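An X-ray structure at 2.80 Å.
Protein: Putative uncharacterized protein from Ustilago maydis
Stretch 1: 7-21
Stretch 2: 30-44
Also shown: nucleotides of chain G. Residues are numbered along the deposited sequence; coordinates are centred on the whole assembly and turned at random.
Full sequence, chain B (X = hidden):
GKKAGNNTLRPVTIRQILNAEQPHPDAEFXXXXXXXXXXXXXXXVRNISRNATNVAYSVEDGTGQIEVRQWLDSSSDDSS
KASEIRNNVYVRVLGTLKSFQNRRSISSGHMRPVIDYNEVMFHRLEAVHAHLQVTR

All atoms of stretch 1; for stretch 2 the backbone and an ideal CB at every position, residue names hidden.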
ATOM      1  N   ASN B   7      -2.371   3.148 -20.975  1.00 64.39           N
ATOM      2  CA  ASN B   7      -2.627   1.683 -21.175  1.00 60.85           C
ATOM      3  C   ASN B   7      -2.293   0.864 -19.919  1.00 56.95           C
ATOM      4  O   ASN B   7      -1.170   0.871 -19.442  1.00 59.91           O
ATOM      5  CB  ASN B   7      -1.834   1.192 -22.374  1.00 65.38           C
ATOM      6  CG  ASN B   7      -2.266  -0.171 -22.832  1.00 64.34           C
ATOM      7  OD1 ASN B   7      -2.870  -0.931 -22.079  1.00 59.01           O
ATOM      8  ND2 ASN B   7      -1.940  -0.498 -24.082  1.00 69.63           N
ATOM      9  N   THR B   8      -3.273   0.148 -19.382  1.00 50.99           N
ATOM     10  CA  THR B   8      -3.234  -0.214 -17.978  1.00 45.79           C
ATOM     11  C   THR B   8      -3.720  -1.617 -17.719  1.00 41.84           C
ATOM     12  O   THR B   8      -4.262  -2.257 -18.613  1.00 42.11           O
ATOM     13  CB  THR B   8      -4.149   0.716 -17.147  1.00 44.64           C
ATOM     14  OG1 THR B   8      -5.514   0.583 -17.587  1.00 43.67           O
ATOM     15  CG2 THR B   8      -3.694   2.189 -17.233  1.00 47.91           C
ATOM     16  N   LEU B   9      -3.542  -2.070 -16.474  1.00 38.34           N
ATOM     17  CA  LEU B   9      -3.969  -3.376 -16.022  1.00 34.63           C
ATOM     18  C   LEU B   9      -4.818  -3.208 -14.771  1.00 32.02           C
ATOM     19  O   LEU B   9      -4.306  -3.083 -13.659  1.00 32.11           O
ATOM     20  CB  LEU B   9      -2.766  -4.281 -15.729  1.00 35.21           C
ATOM     21  CG  LEU B   9      -3.124  -5.621 -15.069  1.00 32.19           C
ATOM     22  CD1 LEU B   9      -3.844  -6.513 -16.066  1.00 31.50           C
ATOM     23  CD2 LEU B   9      -1.913  -6.311 -14.447  1.00 33.02           C
ATOM     24  N   ARG B  10      -6.128  -3.254 -14.965  1.00 30.38           N
ATOM     25  CA  ARG B  10      -7.075  -2.869 -13.928  1.00 28.11           C
ATOM     26  C   ARG B  10      -7.618  -4.022 -13.099  1.00 25.07           C
ATOM     27  O   ARG B  10      -8.193  -4.969 -13.626  1.00 24.78           O
ATOM     28  CB  ARG B  10      -8.208  -2.043 -14.536  1.00 28.63           C
ATOM     29  CG  ARG B  10      -7.674  -0.831 -15.278  1.00 32.30           C
ATOM     30  CD  ARG B  10      -8.789   0.004 -15.886  1.00 34.49           C
ATOM     31  NE  ARG B  10      -9.895   0.204 -14.950  1.00 33.00           N
ATOM     32  CZ  ARG B  10     -10.982   0.921 -15.208  1.00 33.89           C
ATOM     33  NH1 ARG B  10     -11.143   1.521 -16.377  1.00 35.14           N
ATOM     34  NH2 ARG B  10     -11.922   1.011 -14.277  1.00 34.35           N
ATOM     35  N   PRO B  11      -7.423  -3.953 -11.783  1.00 23.75           N
ATOM     36  CA  PRO B  11      -8.029  -4.991 -10.979  1.00 21.79           C
ATOM     37  C   PRO B  11      -9.560  -4.718 -10.873  1.00 20.83           C
ATOM     38  O   PRO B  11      -9.986  -3.599 -10.605  1.00 20.73           O
ATOM     39  CB  PRO B  11      -7.312  -4.821  -9.638  1.00 21.82           C
ATOM     40  CG  PRO B  11      -7.060  -3.331  -9.545  1.00 23.01           C
ATOM     41  CD  PRO B  11      -6.801  -2.890 -10.957  1.00 24.37           C
ATOM     42  N   VAL B  12     -10.364  -5.744 -11.106  1.00 20.50           N
ATOM     43  CA  VAL B  12     -11.794  -5.576 -11.234  1.00 21.14           C
ATOM     44  C   VAL B  12     -12.493  -6.787 -10.710  1.00 21.60           C
ATOM     45  O   VAL B  12     -11.905  -7.864 -10.638  1.00 21.09           O
ATOM     46  CB  VAL B  12     -12.249  -5.413 -12.706  1.00 22.19           C
ATOM     47  CG1 VAL B  12     -11.815  -4.061 -13.298  1.00 22.97           C
ATOM     48  CG2 VAL B  12     -11.780  -6.582 -13.553  1.00 21.74           C
ATOM     49  N   THR B  13     -13.760  -6.597 -10.345  1.00 23.16           N
ATOM     50  CA  THR B  13     -14.636  -7.711  -9.985  1.00 23.17           C
ATOM     51  C   THR B  13     -15.461  -8.066 -11.197  1.00 24.15           C
ATOM     52  O   THR B  13     -15.681  -7.246 -12.086  1.00 25.19           O
ATOM     53  CB  THR B  13     -15.642  -7.323  -8.904  1.00 24.05           C
ATOM     54  OG1 THR B  13     -16.532  -6.315  -9.443  1.00 25.47           O
ATOM     55  CG2 THR B  13     -14.918  -6.840  -7.614  1.00 22.77           C
ATOM     56  N   ILE B  14     -15.941  -9.294 -11.225  1.00 24.91           N
ATOM     57  CA  ILE B  14     -16.739  -9.707 -12.341  1.00 26.94           C
ATOM     58  C   ILE B  14     -17.927  -8.769 -12.493  1.00 28.36           C
ATOM     59  O   ILE B  14     -18.307  -8.440 -13.637  1.00 30.05           O
ATOM     60  CB  ILE B  14     -17.147 -11.179 -12.214  1.00 28.79           C
ATOM     61  CG1 ILE B  14     -15.868 -12.051 -12.331  1.00 28.07           C
ATOM     62  CG2 ILE B  14     -18.206 -11.530 -13.265  1.00 30.50           C
ATOM     63  CD1 ILE B  14     -16.061 -13.521 -12.026  1.00 28.42           C
ATOM     64  N   ARG B  15     -18.475  -8.292 -11.364  1.00 26.97           N
ATOM     65  CA  ARG B  15     -19.600  -7.353 -11.426  1.00 28.26           C
ATOM     66  C   ARG B  15     -19.297  -6.085 -12.215  1.00 29.10           C
ATOM     67  O   ARG B  15     -20.136  -5.623 -13.026  1.00 31.13           O
ATOM     68  CB  ARG B  15     -20.040  -6.935 -10.049  1.00 28.19           C
ATOM     69  CG  ARG B  15     -21.412  -6.288 -10.025  1.00 30.20           C
ATOM     70  CD  ARG B  15     -22.437  -7.379  -9.771  1.00 32.07           C
ATOM     71  NE  ARG B  15     -23.226  -7.722 -10.949  1.00 33.80           N
ATOM     72  CZ  ARG B  15     -23.867  -8.868 -11.136  1.00 34.92           C
ATOM     73  NH1 ARG B  15     -23.809  -9.850 -10.239  1.00 34.19           N
ATOM     74  NH2 ARG B  15     -24.558  -9.037 -12.249  1.00 37.60           N
ATOM     75  N   GLN B  16     -18.111  -5.512 -11.962  1.00 27.51           N
ATOM     76  CA  GLN B  16     -17.656  -4.338 -12.708  1.00 27.98           C
ATOM     77  C   GLN B  16     -17.494  -4.677 -14.168  1.00 28.48           C
ATOM     78  O   GLN B  16     -17.942  -3.915 -15.036  1.00 30.87           O
ATOM     79  CB  GLN B  16     -16.356  -3.783 -12.176  1.00 27.85           C
ATOM     80  CG  GLN B  16     -16.452  -3.004 -10.872  1.00 28.41           C
ATOM     81  CD  GLN B  16     -15.068  -2.752 -10.290  1.00 28.52           C
ATOM     82  OE1 GLN B  16     -14.267  -3.698 -10.094  1.00 27.85           O
ATOM     83  NE2 GLN B  16     -14.759  -1.482 -10.048  1.00 28.75           N
ATOM     84  N   ILE B  17     -16.899  -5.830 -14.457  1.00 26.57           N
ATOM     85  CA  ILE B  17     -16.873  -6.276 -15.850  1.00 27.83           C
ATOM     86  C   ILE B  17     -18.284  -6.237 -16.433  1.00 30.72           C
ATOM     87  O   ILE B  17     -18.495  -5.639 -17.476  1.00 33.35           O
ATOM     88  CB  ILE B  17     -16.232  -7.658 -16.016  1.00 26.09           C
ATOM     89  CG1 ILE B  17     -14.804  -7.625 -15.464  1.00 23.75           C
ATOM     90  CG2 ILE B  17     -16.214  -8.051 -17.474  1.00 27.71           C
ATOM     91  CD1 ILE B  17     -14.170  -8.979 -15.332  1.00 22.66           C
ATOM     92  N   LEU B  18     -19.253  -6.811 -15.724  1.00 30.75           N
ATOM     93  CA  LEU B  18     -20.635  -6.845 -16.198  1.00 33.81           C
ATOM     94  C   LEU B  18     -21.320  -5.477 -16.281  1.00 36.09           C
ATOM     95  O   LEU B  18     -22.283  -5.299 -17.050  1.00 38.66           O
ATOM     96  CB  LEU B  18     -21.469  -7.789 -15.319  1.00 33.92           C
ATOM     97  CG  LEU B  18     -21.098  -9.281 -15.334  1.00 33.02           C
ATOM     98  CD1 LEU B  18     -21.843 -10.055 -14.257  1.00 33.16           C
ATOM     99  CD2 LEU B  18     -21.310  -9.927 -16.695  1.00 35.04           C
ATOM    100  N   ASN B  19     -20.857  -4.517 -15.483  1.00 35.13           N
ATOM    101  CA  ASN B  19     -21.492  -3.212 -15.514  1.00 38.06           C
ATOM    102  C   ASN B  19     -20.790  -2.224 -16.387  1.00 40.13           C
ATOM    103  O   ASN B  19     -21.246  -1.096 -16.509  1.00 43.45           O
ATOM    104  CB  ASN B  19     -21.631  -2.646 -14.120  1.00 36.81           C
ATOM    105  CG  ASN B  19     -22.700  -3.339 -13.337  1.00 37.72           C
ATOM    106  OD1 ASN B  19     -23.705  -3.785 -13.898  1.00 40.25           O
ATOM    107  ND2 ASN B  19     -22.496  -3.452 -12.040  1.00 36.39           N
ATOM    108  N   ALA B  20     -19.682  -2.638 -16.999  1.00 39.67           N
ATOM    109  CA  ALA B  20     -18.936  -1.768 -17.901  1.00 41.34           C
ATOM    110  C   ALA B  20     -19.814  -1.407 -19.094  1.00 46.60           C
ATOM    111  O   ALA B  20     -20.601  -2.218 -19.569  1.00 47.59           O
ATOM    112  CB  ALA B  20     -17.656  -2.441 -18.350  1.00 39.46           C
ATOM    113  N   GLU B  21     -19.707  -0.170 -19.550  1.00 50.98           N
ATOM    114  CA  GLU B  21     -20.565   0.309 -20.604  1.00 57.42           C
ATOM    115  C   GLU B  21     -19.816   0.166 -21.896  1.00 59.23           C
ATOM    116  O   GLU B  21     -18.614   0.423 -21.962  1.00 58.30           O
ATOM    117  CB  GLU B  21     -21.007   1.761 -20.354  1.00 62.30           C
ATOM    118  CG  GLU B  21     -21.919   1.895 -19.133  1.00 65.77           C
ATOM    119  CD  GLU B  21     -22.414   3.318 -18.853  1.00 72.94           C
ATOM    120  OE1 GLU B  21     -22.984   3.966 -19.772  1.00 78.67           O
ATOM    121  OE2 GLU B  21     -22.259   3.782 -17.689  1.00 71.93           O
ATOM    122  N   UNK B  30     -15.888   0.967 -21.176  1.00 51.89           N
ATOM    123  CA  UNK B  30     -15.621   2.042 -20.247  1.00 50.68           C
ATOM    124  C   UNK B  30     -16.086   1.669 -18.857  1.00 47.83           C
ATOM    125  O   UNK B  30     -17.245   1.350 -18.670  1.00 49.05           O
ATOM    126  CB  UNK B  30     -16.297   3.335 -20.708  1.00 50.68           C
ATOM    127  N   UNK B  31     -15.171   1.691 -17.896  1.00 45.57           N
ATOM    128  CA  UNK B  31     -15.535   1.491 -16.509  1.00 43.80           C
ATOM    129  C   UNK B  31     -15.060   2.675 -15.691  1.00 45.22           C
ATOM    130  O   UNK B  31     -13.900   3.085 -15.794  1.00 44.97           O
ATOM    131  CB  UNK B  31     -14.949   0.185 -15.970  1.00 43.80           C
ATOM    132  N   UNK B  32     -15.977   3.218 -14.889  1.00 46.97           N
ATOM    133  CA  UNK B  32     -15.741   4.404 -14.075  1.00 48.43           C
ATOM    134  C   UNK B  32     -15.117   5.540 -14.899  1.00 50.85           C
ATOM    135  O   UNK B  32     -14.171   6.195 -14.464  1.00 52.44           O
ATOM    136  CB  UNK B  32     -14.836   4.054 -12.892  1.00 48.43           C
ATOM    137  N   UNK B  33     -15.651   5.779 -16.091  1.00 52.58           N
ATOM    138  CA  UNK B  33     -15.142   6.851 -16.948  1.00 55.43           C
ATOM    139  C   UNK B  33     -13.685   6.662 -17.359  1.00 54.75           C
ATOM    140  O   UNK B  33     -12.938   7.635 -17.520  1.00 57.06           O
ATOM    141  CB  UNK B  33     -15.293   8.195 -16.232  1.00 55.43           C
ATOM    142  N   UNK B  34     -13.276   5.406 -17.519  1.00 51.03           N
ATOM    143  CA  UNK B  34     -11.933   5.097 -17.977  1.00 49.38           C
ATOM    144  C   UNK B  34     -11.956   3.881 -18.870  1.00 48.52           C
ATOM    145  O   UNK B  34     -12.740   2.955 -18.650  1.00 45.90           O
ATOM    146  CB  UNK B  34     -10.990   4.873 -16.793  1.00 49.38           C
ATOM    147  N   UNK B  35     -11.101   3.904 -19.885  1.00 51.81           N
ATOM    148  CA  UNK B  35     -10.941   2.802 -20.800  1.00 54.61           C
ATOM    149  C   UNK B  35     -10.647   1.526 -20.015  1.00 50.09           C
ATOM    150  O   UNK B  35      -9.848   1.540 -19.076  1.00 47.28           O
ATOM    151  CB  UNK B  35      -9.829   3.095 -21.810  1.00 54.61           C
ATOM    152  N   UNK B  36     -11.322   0.440 -20.391  1.00 48.56           N
ATOM    153  CA  UNK B  36     -11.151  -0.868 -19.763  1.00 44.79           C
ATOM    154  C   UNK B  36     -10.577  -1.853 -20.764  1.00 46.14           C
ATOM    155  O   UNK B  36     -11.317  -2.528 -21.486  1.00 46.77           O
ATOM    156  CB  UNK B  36     -12.480  -1.385 -19.208  1.00 44.79           C
ATOM    157  N   UNK B  37      -9.251  -1.921 -20.806  1.00 46.74           N
ATOM    158  CA  UNK B  37      -8.545  -2.788 -21.734  1.00 47.50           C
ATOM    159  C   UNK B  37      -8.176  -4.084 -21.046  1.00 44.58           C
ATOM    160  O   UNK B  37      -9.034  -4.945 -20.815  1.00 43.13           O
ATOM    161  CB  UNK B  37      -7.296  -2.098 -22.286  1.00 47.50           C
ATOM    162  N   UNK B  38      -6.895  -4.222 -20.720  1.00 43.56           N
ATOM    163  CA  UNK B  38      -6.432  -5.358 -19.964  1.00 40.18           C
ATOM    164  C   UNK B  38      -6.936  -5.239 -18.552  1.00 34.94           C
ATOM    165  O   UNK B  38      -7.049  -4.134 -18.032  1.00 34.73           O
ATOM    166  CB  UNK B  38      -4.906  -5.465 -19.997  1.00 40.18           C
ATOM    167  N   UNK B  39      -7.224  -6.378 -17.933  1.00 31.45           N
ATOM    168  CA  UNK B  39      -7.768  -6.411 -16.588  1.00 28.06           C
ATOM    169  C   UNK B  39      -7.366  -7.702 -15.892  1.00 26.63           C
ATOM    170  O   UNK B  39      -6.970  -8.668 -16.539  1.00 27.43           O
ATOM    171  CB  UNK B  39      -9.291  -6.268 -16.617  1.00 28.06           C
ATOM    172  N   UNK B  40      -7.497  -7.723 -14.575  1.00 24.71           N
ATOM    173  CA  UNK B  40      -7.187  -8.914 -13.816  1.00 24.68           C
ATOM    174  C   UNK B  40      -8.135  -9.163 -12.647  1.00 23.11           C
ATOM    175  O   UNK B  40      -8.676  -8.235 -12.036  1.00 22.26           O
ATOM    176  CB  UNK B  40      -5.751  -8.822 -13.297  1.00 24.68           C
ATOM    177  N   UNK B  41      -8.314 -10.427 -12.316  1.00 23.42           N
ATOM    178  CA  UNK B  41      -9.203 -10.782 -11.218  1.00 23.49           C
ATOM    179  C   UNK B  41      -9.004 -12.218 -10.741  1.00 24.87           C
ATOM    180  O   UNK B  41      -8.331 -13.035 -11.397  1.00 26.92           O
ATOM    181  CB  UNK B  41     -10.658 -10.579 -11.644  1.00 23.49           C
ATOM    182  N   UNK B  42      -9.597 -12.522  -9.594  1.00 24.40           N
ATOM    183  CA  UNK B  42      -9.436 -13.822  -8.960  1.00 24.80           C
ATOM    184  C   UNK B  42     -10.820 -14.417  -8.833  1.00 25.98           C
ATOM    185  O   UNK B  42     -11.772 -13.711  -8.544  1.00 27.57           O
ATOM    186  CB  UNK B  42      -8.739 -13.718  -7.602  1.00 24.80           C
ATOM    187  N   UNK B  43     -10.947 -15.710  -9.080  1.00 27.28           N
ATOM    188  CA  UNK B  43     -12.262 -16.333  -9.189  1.00 26.64           C
ATOM    189  C   UNK B  43     -12.117 -17.834  -9.062  1.00 28.77           C
ATOM    190  O   UNK B  43     -10.989 -18.355  -9.076  1.00 29.25           O
ATOM    191  CB  UNK B  43     -12.940 -15.967 -10.511  1.00 26.64           C
ATOM    192  N   UNK B  44     -13.264 -18.514  -8.955  1.00 29.39           N
ATOM    193  CA  UNK B  44     -13.309 -19.963  -8.844  1.00 30.28           C
ATOM    194  C   UNK B  44     -13.852 -20.592 -10.123  1.00 31.80           C
ATOM    195  O   UNK B  44     -14.899 -20.176 -10.651  1.00 33.13           O
ATOM    196  CB  UNK B  44     -14.164 -20.378  -7.645  1.00 30.28           C
TER
ATOM    197  P    DT G  21       0.306 -13.721 -24.582  1.00188.18           P
ATOM    198  OP1  DT G  21       1.102 -14.373 -23.510  1.00184.19           O
ATOM    199  OP2  DT G  21       0.796 -13.758 -25.985  1.00194.92           O
ATOM    200  O5'  DT G  21      -1.144 -14.381 -24.550  1.00189.26           O
ATOM    201  C5'  DT G  21      -1.434 -15.585 -25.290  1.00185.30           C
ATOM    202  C4'  DT G  21      -2.655 -15.394 -26.161  1.00182.01           C
ATOM    203  O4'  DT G  21      -3.696 -14.711 -25.421  1.00174.22           O
ATOM    204  C3'  DT G  21      -2.423 -14.594 -27.445  1.00181.53           C
ATOM    205  O3'  DT G  21      -2.863 -15.326 -28.606  1.00189.24           O
ATOM    206  C2'  DT G  21      -3.134 -13.268 -27.202  1.00171.03           C
ATOM    207  C1'  DT G  21      -4.161 -13.565 -26.115  1.00164.17           C
ATOM    208  N1   DT G  21      -4.359 -12.485 -25.116  1.00157.45           N
ATOM    209  C2   DT G  21      -5.493 -11.703 -25.195  1.00148.72           C
ATOM    210  O2   DT G  21      -6.341 -11.842 -26.062  1.00138.71           O
ATOM    211  N3   DT G  21      -5.591 -10.740 -24.219  1.00142.61           N
ATOM    212  C4   DT G  21      -4.696 -10.491 -23.194  1.00138.03           C
ATOM    213  O4   DT G  21      -4.918  -9.590 -22.391  1.00127.82           O
ATOM    214  C5   DT G  21      -3.536 -11.355 -23.167  1.00144.61           C
ATOM    215  C7   DT G  21      -2.510 -11.162 -22.094  1.00134.20           C
ATOM    216  C6   DT G  21      -3.430 -12.296 -24.115  1.00155.31           C

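Position 30 pairs its backbone with Glu21 in a single antiparallel bridge: its N donates to Glu21 O (2.9 Å) and its O accepts from Glu21 N (3.0 Å). CA-to-CB points sideways, so many types would fit, beta-branched ones especially. It is Ile30.

At 31, CA-to-CB points toward stretch 1, with the ideal CB 4.5 Å from Ala20 CB and Val12 nearby. A medium-sized apolar side chain suits such a hollow. Leu31 fills it, CD1 lying 3.9 Å from Ala20 CB and CD2 4.0 Å from Val12 CG1.

Positions 32 and 33 both have positive phi, in a type I' turn from 31 to 34. Asn, Asp or Gly would suit 32, and the guanidinium of Arg10 nearby favours an acid. Asp32 is found; its OD2 is 4.3 Å from Arg10 NH2, beyond a salt bridge. Position 33 meets nothing of stretch 1, and its phi favours glycine: Gly33.

At 34 the ideal CB is only 3.4 Å from Arg10 NH1, which favours a small residue. Ala34 leaves the guanidinium beside the turn, where Arg10 NH1 donates to Leu31 O (3.2 Å), to O of 35 (3.0 Å) and, weakly, to Ala34 O (3.1 Å). Position 35 has open space around its CB and suits a polar residue; it is Glu35.

The CB of 36 points sideways, between Arg10 and Ala20. An apolar chain could reach both: Leu36 places CD1 over one face of the guanidinium and CD2 3.8 Å from Ala20 CB. Position 37, with phi/psi of -97/-105, is unusual for a residue with a side chain; it is Gly37.

From 38 the backbone runs parallel to strand 9-11. Position 38 shares a face with Leu9 and the thymidine lies within reach, so a long polar chain is plausible: Gln38. Position 39, its ideal CB 4.0 Å from Val12 CG2, calls for an aliphatic; Leu39 CD1 meets Ile17 CD1 at 3.9 Å. At 40, beside Leu9 and Pro11, a beta-branched residue suits the strand: Thr40, whose N donates to Arg10 O (3.0 Å).

At 41, CA-to-CB points toward stretch 1, and a large apolar group can span the gap to the helix. Phe41 brings CE1 to 4.0 Å from Ile14 CG1 and CE2 to 3.9 Å from Ile17 CD1. At 42 CA-to-CB points away, so stretch 1 sets no limit; the extended backbone suits beta-branched residues among others, and Val42 is one. At 43 the ideal CB is 4.2 Å from Ile14 CD1, so a small residue fits: Ala43. Position 44 is out of reach, its strand backbone compatible with Val44.

Stretch 2 (30-44) ILDGAELGQLTFVAV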
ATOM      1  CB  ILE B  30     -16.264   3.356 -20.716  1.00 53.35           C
ATOM      2  CG1 ILE B  30     -15.547   3.830 -21.973  1.00 56.90           C
ATOM      3  CG2 ILE B  30     -16.167   4.427 -19.638  1.00 52.35           C
ATOM      4  CD1 ILE B  30     -16.304   4.865 -22.784  1.00 63.24           C
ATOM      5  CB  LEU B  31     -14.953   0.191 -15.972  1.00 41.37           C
ATOM      6  CG  LEU B  31     -15.496  -0.226 -14.603  1.00 40.49           C
ATOM      7  CD1 LEU B  31     -16.791  -0.993 -14.781  1.00 41.60           C
ATOM      8  CD2 LEU B  31     -14.504  -1.081 -13.836  1.00 37.95           C
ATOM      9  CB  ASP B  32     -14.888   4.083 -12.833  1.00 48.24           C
ATOM     10  CG  ASP B  32     -15.470   2.950 -11.967  1.00 50.11           C
ATOM     11  OD1 ASP B  32     -16.698   2.696 -11.996  1.00 52.77           O
ATOM     12  OD2 ASP B  32     -14.683   2.299 -11.235  1.00 50.41           O
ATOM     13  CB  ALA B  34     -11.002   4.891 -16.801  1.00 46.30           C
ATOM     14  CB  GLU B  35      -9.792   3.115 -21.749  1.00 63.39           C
ATOM     15  CG  GLU B  35      -9.919   2.521 -23.149  1.00 71.59           C
ATOM     16  CD  GLU B  35      -8.969   1.353 -23.423  1.00 77.00           C
ATOM     17  OE1 GLU B  35      -8.544   0.655 -22.461  1.00 75.10           O
ATOM     18  OE2 GLU B  35      -8.651   1.129 -24.622  1.00 83.29           O
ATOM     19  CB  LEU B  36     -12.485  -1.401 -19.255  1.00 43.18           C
ATOM     20  CG  LEU B  36     -12.485  -2.731 -18.489  1.00 40.89           C
ATOM     21  CD1 LEU B  36     -11.627  -2.698 -17.221  1.00 37.89           C
ATOM     22  CD2 LEU B  36     -13.920  -3.097 -18.146  1.00 40.42           C
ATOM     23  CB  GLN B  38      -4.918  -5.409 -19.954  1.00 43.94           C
ATOM     24  CG  GLN B  38      -4.324  -6.224 -21.078  1.00 49.43           C
ATOM     25  CD  GLN B  38      -2.956  -6.795 -20.717  1.00 53.42           C
ATOM     26  OE1 GLN B  38      -2.774  -8.014 -20.717  1.00 56.16           O
ATOM     27  NE2 GLN B  38      -1.989  -5.918 -20.412  1.00 54.38           N
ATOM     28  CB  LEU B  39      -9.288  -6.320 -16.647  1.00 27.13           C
ATOM     29  CG  LEU B  39     -10.070  -7.409 -17.414  1.00 27.25           C
ATOM     30  CD1 LEU B  39     -10.434  -8.589 -16.517  1.00 25.63           C
ATOM     31  CD2 LEU B  39     -11.340  -6.830 -18.008  1.00 28.08           C
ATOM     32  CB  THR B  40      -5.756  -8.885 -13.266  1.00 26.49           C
ATOM     33  OG1 THR B  40      -5.538 -10.091 -12.522  1.00 26.93           O
ATOM     34  CG2 THR B  40      -5.509  -7.652 -12.353  1.00 25.41           C
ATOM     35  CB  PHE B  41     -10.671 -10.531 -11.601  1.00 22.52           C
ATOM     36  CG  PHE B  41     -11.184 -11.434 -12.673  1.00 22.89           C
ATOM     37  CD1 PHE B  41     -11.802 -12.639 -12.346  1.00 22.70           C
ATOM     38  CD2 PHE B  41     -11.080 -11.075 -14.006  1.00 23.90           C
ATOM     39  CE1 PHE B  41     -12.289 -13.478 -13.328  1.00 23.36           C
ATOM     40  CE2 PHE B  41     -11.568 -11.922 -15.000  1.00 25.29           C
ATOM     41  CZ  PHE B  41     -12.170 -13.127 -14.659  1.00 24.57           C
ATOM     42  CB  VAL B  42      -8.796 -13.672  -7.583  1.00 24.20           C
ATOM     43  CG1 VAL B  42      -8.805 -14.995  -6.845  1.00 25.91           C
ATOM     44  CG2 VAL B  42      -7.371 -13.143  -7.712  1.00 23.93           C
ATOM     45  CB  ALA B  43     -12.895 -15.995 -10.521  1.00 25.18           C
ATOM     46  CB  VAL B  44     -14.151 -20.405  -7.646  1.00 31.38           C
ATOM     47  CG1 VAL B  44     -14.124 -21.925  -7.488  1.00 33.47           C
ATOM     48  CG2 VAL B  44     -13.609 -19.761  -6.393  1.00 30.94           C
TER
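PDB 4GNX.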